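Local coordinates for probable hydrogenase nickel incorporation protein hypB (Methanocaldococcus jannaschii, PDB 2HF9) that binds GTP and, as in related maturation factors, probably hydrolyses it slowly to support nickel insertion into [NiFe] hydrogenases, at residues L54-I59 and E85-K90; Y66-I71 and L121-N126. All coordinates share one frame; numbering follows the deposited sequence.

Interaction 1 of 2, residues L54-I59 and E85-K90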
loop_
_atom_site.group_PDB
_atom_site.type_symbol
_atom_site.label_atom_id
_atom_site.label_comp_id
_atom_site.label_asym_id
_atom_site.label_seq_id
_atom_site.Cartn_x
_atom_site.Cartn_y
_atom_site.Cartn_z
ATOM N N LEU A 54 -14.768 -7.043 -0.616
ATOM C CA LEU A 54 -15.486 -6.902 -1.883
ATOM C C LEU A 54 -15.686 -8.255 -2.561
ATOM O O LEU A 54 -16.792 -8.575 -3.009
ATOM C CB LEU A 54 -14.759 -5.935 -2.827
ATOM C CG LEU A 54 -15.374 -5.717 -4.219
ATOM C CD1 LEU A 54 -16.815 -5.195 -4.132
ATOM C CD2 LEU A 54 -14.509 -4.783 -5.058
ATOM N N ILE A 55 -14.615 -9.041 -2.632
ATOM C CA ILE A 55 -14.667 -10.371 -3.247
ATOM C C ILE A 55 -15.655 -11.273 -2.492
ATOM O O ILE A 55 -16.473 -11.968 -3.112
ATOM C CB ILE A 55 -13.248 -11.003 -3.358
ATOM C CG1 ILE A 55 -12.478 -10.363 -4.520
ATOM C CG2 ILE A 55 -13.325 -12.525 -3.544
ATOM C CD1 ILE A 55 -10.987 -10.655 -4.527
ATOM N N GLU A 56 -15.594 -11.223 -1.162
ATOM C CA GLU A 56 -16.520 -11.965 -0.297
ATOM C C GLU A 56 -17.972 -11.620 -0.608
ATOM O O GLU A 56 -18.796 -12.513 -0.803
ATOM C CB GLU A 56 -16.234 -11.686 1.182
ATOM C CG GLU A 56 -14.972 -12.338 1.715
ATOM C CD GLU A 56 -14.771 -12.081 3.194
ATOM O OE1 GLU A 56 -14.823 -13.049 3.972
ATOM O OE2 GLU A 56 -14.582 -10.914 3.585
ATOM N N LYS A 57 -18.270 -10.323 -0.665
ATOM C CA LYS A 57 -19.617 -9.851 -0.986
ATOM C C LYS A 57 -20.048 -10.264 -2.391
ATOM O O LYS A 57 -21.198 -10.657 -2.598
ATOM C CB LYS A 57 -19.729 -8.326 -0.813
ATOM C CG LYS A 57 -19.598 -7.834 0.630
ATOM C CD LYS A 57 -20.752 -8.300 1.497
ATOM C CE LYS A 57 -20.689 -7.697 2.890
ATOM N NZ LYS A 57 -21.831 -8.191 3.716
ATOM N N LEU A 58 -19.127 -10.176 -3.352
ATOM C CA LEU A 58 -19.408 -10.614 -4.721
ATOM C C LEU A 58 -19.717 -12.110 -4.818
ATOM O O LEU A 58 -20.671 -12.501 -5.501
ATOM C CB LEU A 58 -18.272 -10.232 -5.672
ATOM C CG LEU A 58 -18.129 -8.740 -6.004
ATOM C CD1 LEU A 58 -16.852 -8.506 -6.796
ATOM C CD2 LEU A 58 -19.335 -8.209 -6.769
ATOM N N ILE A 59 -18.920 -12.935 -4.140
ATOM C CA ILE A 59 -19.190 -14.377 -4.051
ATOM C C ILE A 59 -20.605 -14.638 -3.523
ATOM O O ILE A 59 -21.402 -15.310 -4.181
ATOM C CB ILE A 59 -18.148 -15.119 -3.172
ATOM C CG1 ILE A 59 -16.766 -15.086 -3.833
ATOM C CG2 ILE A 59 -18.574 -16.581 -2.930
ATOM C CD1 ILE A 59 -15.615 -15.374 -2.873
ATOM N N GLU A 85 -12.770 -19.017 1.120
ATOM C CA GLU A 85 -13.196 -20.412 1.237
ATOM C C GLU A 85 -14.517 -20.589 1.990
ATOM O O GLU A 85 -15.365 -21.378 1.572
ATOM C CB GLU A 85 -12.096 -21.256 1.889
ATOM C CG GLU A 85 -11.015 -21.716 0.929
ATOM C CD GLU A 85 -9.881 -22.472 1.610
ATOM O OE1 GLU A 85 -9.996 -22.813 2.808
ATOM O OE2 GLU A 85 -8.863 -22.728 0.938
ATOM N N LYS A 86 -14.698 -19.852 3.084
ATOM C CA LYS A 86 -15.920 -19.980 3.886
ATOM C C LYS A 86 -17.164 -19.430 3.173
ATOM O O LYS A 86 -18.292 -19.704 3.585
ATOM C CB LYS A 86 -15.753 -19.375 5.291
ATOM C CG LYS A 86 -15.499 -17.881 5.332
ATOM C CD LYS A 86 -15.867 -17.288 6.689
ATOM C CE LYS A 86 -15.139 -15.971 6.936
ATOM N NZ LYS A 86 -15.329 -14.970 5.838
ATOM N N HIS A 87 -16.946 -18.673 2.097
ATOM C CA HIS A 87 -18.040 -18.137 1.286
ATOM C C HIS A 87 -18.444 -19.056 0.127
ATOM O O HIS A 87 -19.348 -18.729 -0.643
ATOM C CB HIS A 87 -17.704 -16.727 0.789
ATOM C CG HIS A 87 -17.702 -15.697 1.874
ATOM N ND1 HIS A 87 -18.814 -14.946 2.190
ATOM C CD2 HIS A 87 -16.731 -15.309 2.732
ATOM C CE1 HIS A 87 -18.526 -14.134 3.191
ATOM N NE2 HIS A 87 -17.266 -14.330 3.536
ATOM N N GLY A 88 -17.780 -20.204 0.016
ATOM C CA GLY A 88 -18.156 -21.228 -0.964
ATOM C C GLY A 88 -17.484 -21.133 -2.323
ATOM O O GLY A 88 -18.027 -21.607 -3.326
ATOM N N ALA A 89 -16.306 -20.517 -2.366
ATOM C CA ALA A 89 -15.521 -20.466 -3.592
ATOM C C ALA A 89 -14.363 -21.446 -3.501
ATOM O O ALA A 89 -13.858 -21.727 -2.411
ATOM C CB ALA A 89 -15.003 -19.059 -3.844
ATOM N N LYS A 90 -13.956 -21.975 -4.652
ATOM C CA LYS A 90 -12.713 -22.727 -4.745
ATOM C C LYS A 90 -11.570 -21.720 -4.816
ATOM O O LYS A 90 -11.617 -20.780 -5.608
ATOM C CB LYS A 90 -12.719 -23.645 -5.963
ATOM C CG LYS A 90 -11.504 -24.560 -6.032
ATOM C CD LYS A 90 -11.910 -26.005 -6.276
ATOM C CE LYS A 90 -10.688 -26.914 -6.369
ATOM N NZ LYS A 90 -9.777 -26.764 -5.194
#

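Interaction 2 of 2, residues Y66-I71 and L121-N126. With MG (magnesium ion), chain C; GSP (5'-guanosine-diphosphate-monothiophosphate), chain E.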
loop_
_atom_site.group_PDB
_atom_site.type_symbol
_atom_site.label_atom_id
_atom_site.label_comp_id
_atom_site.label_asym_id
_atom_site.label_seq_id
_atom_site.Cartn_x
_atom_site.Cartn_y
_atom_site.Cartn_z
ATOM N N TYR A 66 -23.525 -18.000 -10.781
ATOM C CA TYR A 66 -22.218 -18.390 -11.313
ATOM C C TYR A 66 -21.453 -19.300 -10.365
ATOM O O TYR A 66 -21.558 -19.174 -9.143
ATOM C CB TYR A 66 -21.354 -17.157 -11.575
ATOM C CG TYR A 66 -21.932 -16.162 -12.548
ATOM C CD1 TYR A 66 -22.538 -14.991 -12.097
ATOM C CD2 TYR A 66 -21.868 -16.389 -13.922
ATOM C CE1 TYR A 66 -23.066 -14.067 -12.994
ATOM C CE2 TYR A 66 -22.393 -15.475 -14.824
ATOM C CZ TYR A 66 -22.988 -14.319 -14.354
ATOM O OH TYR A 66 -23.506 -13.419 -15.250
ATOM N N LYS A 67 -20.670 -20.204 -10.944
ATOM C CA LYS A 67 -19.692 -20.977 -10.187
ATOM C C LYS A 67 -18.411 -20.151 -10.133
ATOM O O LYS A 67 -17.870 -19.751 -11.167
ATOM C CB LYS A 67 -19.448 -22.336 -10.845
ATOM C CG LYS A 67 -20.684 -23.238 -10.863
ATOM C CD LYS A 67 -20.512 -24.388 -11.839
ATOM C CE LYS A 67 -21.836 -25.071 -12.138
ATOM N NZ LYS A 67 -21.672 -26.074 -13.228
ATOM N N ILE A 68 -17.941 -19.879 -8.922
ATOM C CA ILE A 68 -16.879 -18.897 -8.724
ATOM C C ILE A 68 -15.622 -19.523 -8.124
ATOM O O ILE A 68 -15.691 -20.307 -7.174
ATOM C CB ILE A 68 -17.370 -17.703 -7.852
ATOM C CG1 ILE A 68 -18.575 -17.014 -8.510
ATOM C CG2 ILE A 68 -16.243 -16.687 -7.619
ATOM C CD1 ILE A 68 -19.458 -16.240 -7.541
ATOM N N ALA A 69 -14.478 -19.177 -8.711
ATOM C CA ALA A 69 -13.175 -19.549 -8.175
ATOM C C ALA A 69 -12.399 -18.286 -7.846
ATOM O O ALA A 69 -12.651 -17.228 -8.429
ATOM C CB ALA A 69 -12.401 -20.390 -9.178
ATOM N N CYS A 70 -11.462 -18.405 -6.910
ATOM C CA CYS A 70 -10.559 -17.313 -6.569
ATOM C C CYS A 70 -9.095 -17.727 -6.579
ATOM O O CYS A 70 -8.755 -18.887 -6.330
ATOM C CB CYS A 70 -10.891 -16.741 -5.191
ATOM S SG CYS A 70 -12.560 -16.104 -5.039
ATOM N N ILE A 71 -8.243 -16.755 -6.881
ATOM C CA ILE A 71 -6.810 -16.851 -6.658
ATOM C C ILE A 71 -6.464 -15.725 -5.686
ATOM O O ILE A 71 -6.721 -14.551 -5.969
ATOM C CB ILE A 71 -6.001 -16.708 -7.979
ATOM C CG1 ILE A 71 -6.223 -17.931 -8.876
ATOM C CG2 ILE A 71 -4.505 -16.524 -7.690
ATOM C CD1 ILE A 71 -5.838 -17.722 -10.348
ATOM N N LEU A 121 -16.767 -17.670 -13.168
ATOM C CA LEU A 121 -16.088 -16.430 -12.795
ATOM C C LEU A 121 -14.821 -16.708 -12.003
ATOM O O LEU A 121 -14.810 -17.563 -11.119
ATOM C CB LEU A 121 -17.004 -15.531 -11.954
ATOM C CG LEU A 121 -18.346 -15.064 -12.520
ATOM C CD1 LEU A 121 -19.063 -14.188 -11.499
ATOM C CD2 LEU A 121 -18.170 -14.318 -13.831
ATOM N N LEU A 122 -13.763 -15.968 -12.318
ATOM C CA LEU A 122 -12.516 -16.039 -11.567
ATOM C C LEU A 122 -12.168 -14.676 -10.977
ATOM O O LEU A 122 -12.010 -13.698 -11.710
ATOM C CB LEU A 122 -11.371 -16.544 -12.458
ATOM C CG LEU A 122 -9.963 -16.595 -11.847
ATOM C CD1 LEU A 122 -9.891 -17.535 -10.649
ATOM C CD2 LEU A 122 -8.936 -16.993 -12.903
ATOM N N PHE A 123 -12.060 -14.623 -9.654
ATOM C CA PHE A 123 -11.643 -13.407 -8.960
ATOM C C PHE A 123 -10.218 -13.595 -8.460
ATOM O O PHE A 123 -9.946 -14.493 -7.660
ATOM C CB PHE A 123 -12.562 -13.081 -7.771
ATOM C CG PHE A 123 -14.013 -12.852 -8.139
ATOM C CD1 PHE A 123 -15.023 -13.213 -7.243
ATOM C CD2 PHE A 123 -14.371 -12.272 -9.355
ATOM C CE1 PHE A 123 -16.369 -13.005 -7.550
ATOM C CE2 PHE A 123 -15.718 -12.062 -9.680
ATOM C CZ PHE A 123 -16.719 -12.433 -8.771
ATOM N N ILE A 124 -9.310 -12.753 -8.940
ATOM C CA ILE A 124 -7.923 -12.800 -8.497
ATOM C C ILE A 124 -7.620 -11.607 -7.600
ATOM O O ILE A 124 -7.722 -10.458 -8.040
ATOM C CB ILE A 124 -6.934 -12.793 -9.690
ATOM C CG1 ILE A 124 -7.299 -13.869 -10.719
ATOM C CG2 ILE A 124 -5.492 -12.952 -9.192
ATOM C CD1 ILE A 124 -6.367 -13.904 -11.928
ATOM N N GLU A 125 -7.257 -11.872 -6.346
ATOM C CA GLU A 125 -6.803 -10.792 -5.478
ATOM C C GLU A 125 -5.298 -10.629 -5.593
ATOM O O GLU A 125 -4.529 -11.473 -5.129
ATOM C CB GLU A 125 -7.212 -10.988 -4.018
ATOM C CG GLU A 125 -6.847 -9.783 -3.159
ATOM C CD GLU A 125 -7.468 -9.810 -1.786
ATOM O OE1 GLU A 125 -8.478 -10.510 -1.599
ATOM O OE2 GLU A 125 -6.943 -9.133 -0.876
ATOM N N ASN A 126 -4.899 -9.534 -6.231
ATOM C CA ASN A 126 -3.500 -9.199 -6.412
ATOM C C ASN A 126 -2.893 -8.757 -5.084
ATOM O O ASN A 126 -3.611 -8.561 -4.099
ATOM C CB ASN A 126 -3.381 -8.075 -7.445
ATOM C CG ASN A 126 -2.158 -8.210 -8.322
ATOM O OD1 ASN A 126 -1.056 -8.503 -7.848
ATOM N ND2 ASN A 126 -2.342 -7.978 -9.613
HETATM MG MG MG C . -7.258 -9.008 1.239
HETATM P PG GSP E . -5.151 -6.755 2.104
HETATM O O3B GSP E . -6.458 -5.888 2.464
HETATM S S1G GSP E . -4.050 -5.793 1.190
HETATM O O2G GSP E . -4.525 -7.157 3.452
HETATM O O3G GSP E . -5.579 -8.014 1.331
HETATM P PB GSP E . -7.820 -5.874 1.598
HETATM O O1B GSP E . -7.709 -4.828 0.561
HETATM O O2B GSP E . -8.181 -7.194 1.050
HETATM P PA GSP E . -9.916 -6.091 3.606
HETATM O O1A GSP E . -11.038 -6.670 2.829
HETATM O O2A GSP E . -9.230 -7.117 4.433
HETATM O O3A GSP E . -8.879 -5.293 2.668
HETATM O "O5'" GSP E . -10.486 -4.877 4.482
HETATM C "C5'" GSP E . -9.633 -4.102 5.301
HETATM C "C4'" GSP E . -10.418 -3.541 6.482
HETATM O "O4'" GSP E . -11.317 -2.533 6.051
HETATM C "C3'" GSP E . -11.259 -4.586 7.197
HETATM O "O3'" GSP E . -11.163 -4.286 8.571
HETATM C "C2'" GSP E . -12.667 -4.334 6.702
HETATM O "O2'" GSP E . -13.635 -4.654 7.665
HETATM C "C1'" GSP E . -12.645 -2.840 6.446
HETATM N N9 GSP E . -13.521 -2.338 5.376
HETATM C C8 GSP E . -13.544 -2.701 4.052
HETATM N N7 GSP E . -14.468 -1.938 3.426
HETATM C C5 GSP E . -15.017 -1.088 4.324
HETATM C C6 GSP E . -15.994 -0.099 4.220
HETATM O O6 GSP E . -16.534 0.131 3.140
HETATM N N1 GSP E . -16.345 0.627 5.345
HETATM C C2 GSP E . -15.736 0.367 6.562
HETATM N N2 GSP E . -16.081 1.062 7.641
HETATM N N3 GSP E . -14.765 -0.612 6.660
HETATM C C4 GSP E . -14.416 -1.323 5.553
HETATM O O HOH W 1 -7.581 -8.939 3.254
#

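Interaction 1 of 2, residues L54-I59 and E85-K90
Glu56 sets its CB over one face of the His87 imidazole, and its OE1 bonds weakly to NE2. The face contact is made by CB, which stands 3.9 Å from the centroid of the His87 ring and only 18° off the ring normal, a CH-pi arrangement. From there CG, anti to the carbonyl carbon, starts an extended chain that passes NE2 and CD2. OE1 of Glu56 ends 2.8 Å from NE2 of His87. The N-H points well aside, at 122°, and carboxylate and ring planes stand 75° apart. The same oxygen, OE1 of Glu56, forms a salt bridge with NZ of Lys86 at 2.7 Å, NZ being turned in by the bend at the last torsion. Beside the backbone end of His87, CG2 of Ile59 rests 3.8 Å from CB of His87, the two side chains crossing at about a right angle, and CD1 of Ile59 meets CB of Ala89 at 3.9 Å. The contact thus joins helix 51-62, whose first residues belong to the P-loop, to the link between helix 78-85 and strand 90-95, where Gly88 closes the helix with a Schellman motif. An alanine in place of His87 would probably uncover Glu56 CB, cost Glu56 OE1 its weak bond to NE2 and leave Asp60 without its hydrogen bond to ND1. Arg83 forms a salt bridge with Glu56 OE2, so both carboxylate oxygens face cationic groups, which would tend to keep Glu56 ionised. With carboxylates at both of its nitrogens, the imidazole is likely to be more basic than usual, although nearby Lys86 would oppose this.

Interaction 2 of 2, residues Y66-I71 and L121-N126
The carbonyl oxygen of Ile71 is held by two groups of the neighbouring strand: the amide N of Glu125 donates to O of Ile71 at 2.8 Å, and CA of Ile124 adds a CA-H...O contact to that Ile71 oxygen at 3.3 Å. Upstream, Leu121 N bonds to Lys67 O, Ala69 N to Leu121 O, Phe123 N to Ala69 O and Ile71 N to Phe123 O, the regular parallel pattern, with the strand axes 21° apart. Ile71 and Ile124 lie side by side on one face of the sheet, CB of Ile71 being 4.0 Å from CG2 of Ile124; helix 104-111 packs on them there. The other face carries Ile68 and Phe123, where CG2 of Ile68 touches CE1 of Phe123 at 3.7 Å. These are neighbouring strands in the parallel sheet of a P-loop NTPase, with strand 121-125 placed between strand 68-74 and the P-loop strand 39-45. Strand 121-125 carries a magnesium-binding glutamate, consistent with the G3 motif from which the G3E GTPases take their name. Glu125 leaves the backbone with CG anti to N (chi1 -174°) and continues extended, and its OE2 coordinates the magnesium ion at 2.1 Å; Thr52 and Asp80 bind the same ion. OE2 of Glu125 is also 2.8 Å from O3G of the nucleotide analogue, both being ligands of the metal. At the opposite end of the pairing, Leu121 reaches over one face of Tyr66, off-centre: its CG is 4.2 Å from the centroid of the Tyr66 ring, 30° from the normal, and CD1 of Leu121 comes within 3.6 Å of CD1 of Tyr66.

The centres of interactions 1 and 2 lie about 8 Å apart, and strand 68-74 connects them. A probable hydrogen bond joins N of Cys70 to O of Lys90 (2.7 Å), adding strand 90-95, which begins at the last residue of interaction 1, to the sheet of interaction 2. CD1 of Ile59 meets SG of Cys70 at 3.8 Å, which seats helix 51-62 on the sheet face carrying Cys70 and Phe123. Only interaction 2 has a direct metal ligand: Glu125 binds magnesium, whereas the Glu56 side chain of interaction 1 stays about 6 Å from the nucleotide analogue (nearest atoms) and joins, by salt bridge, Arg83, whose NH1 is hydrogen-bonded to that ligand.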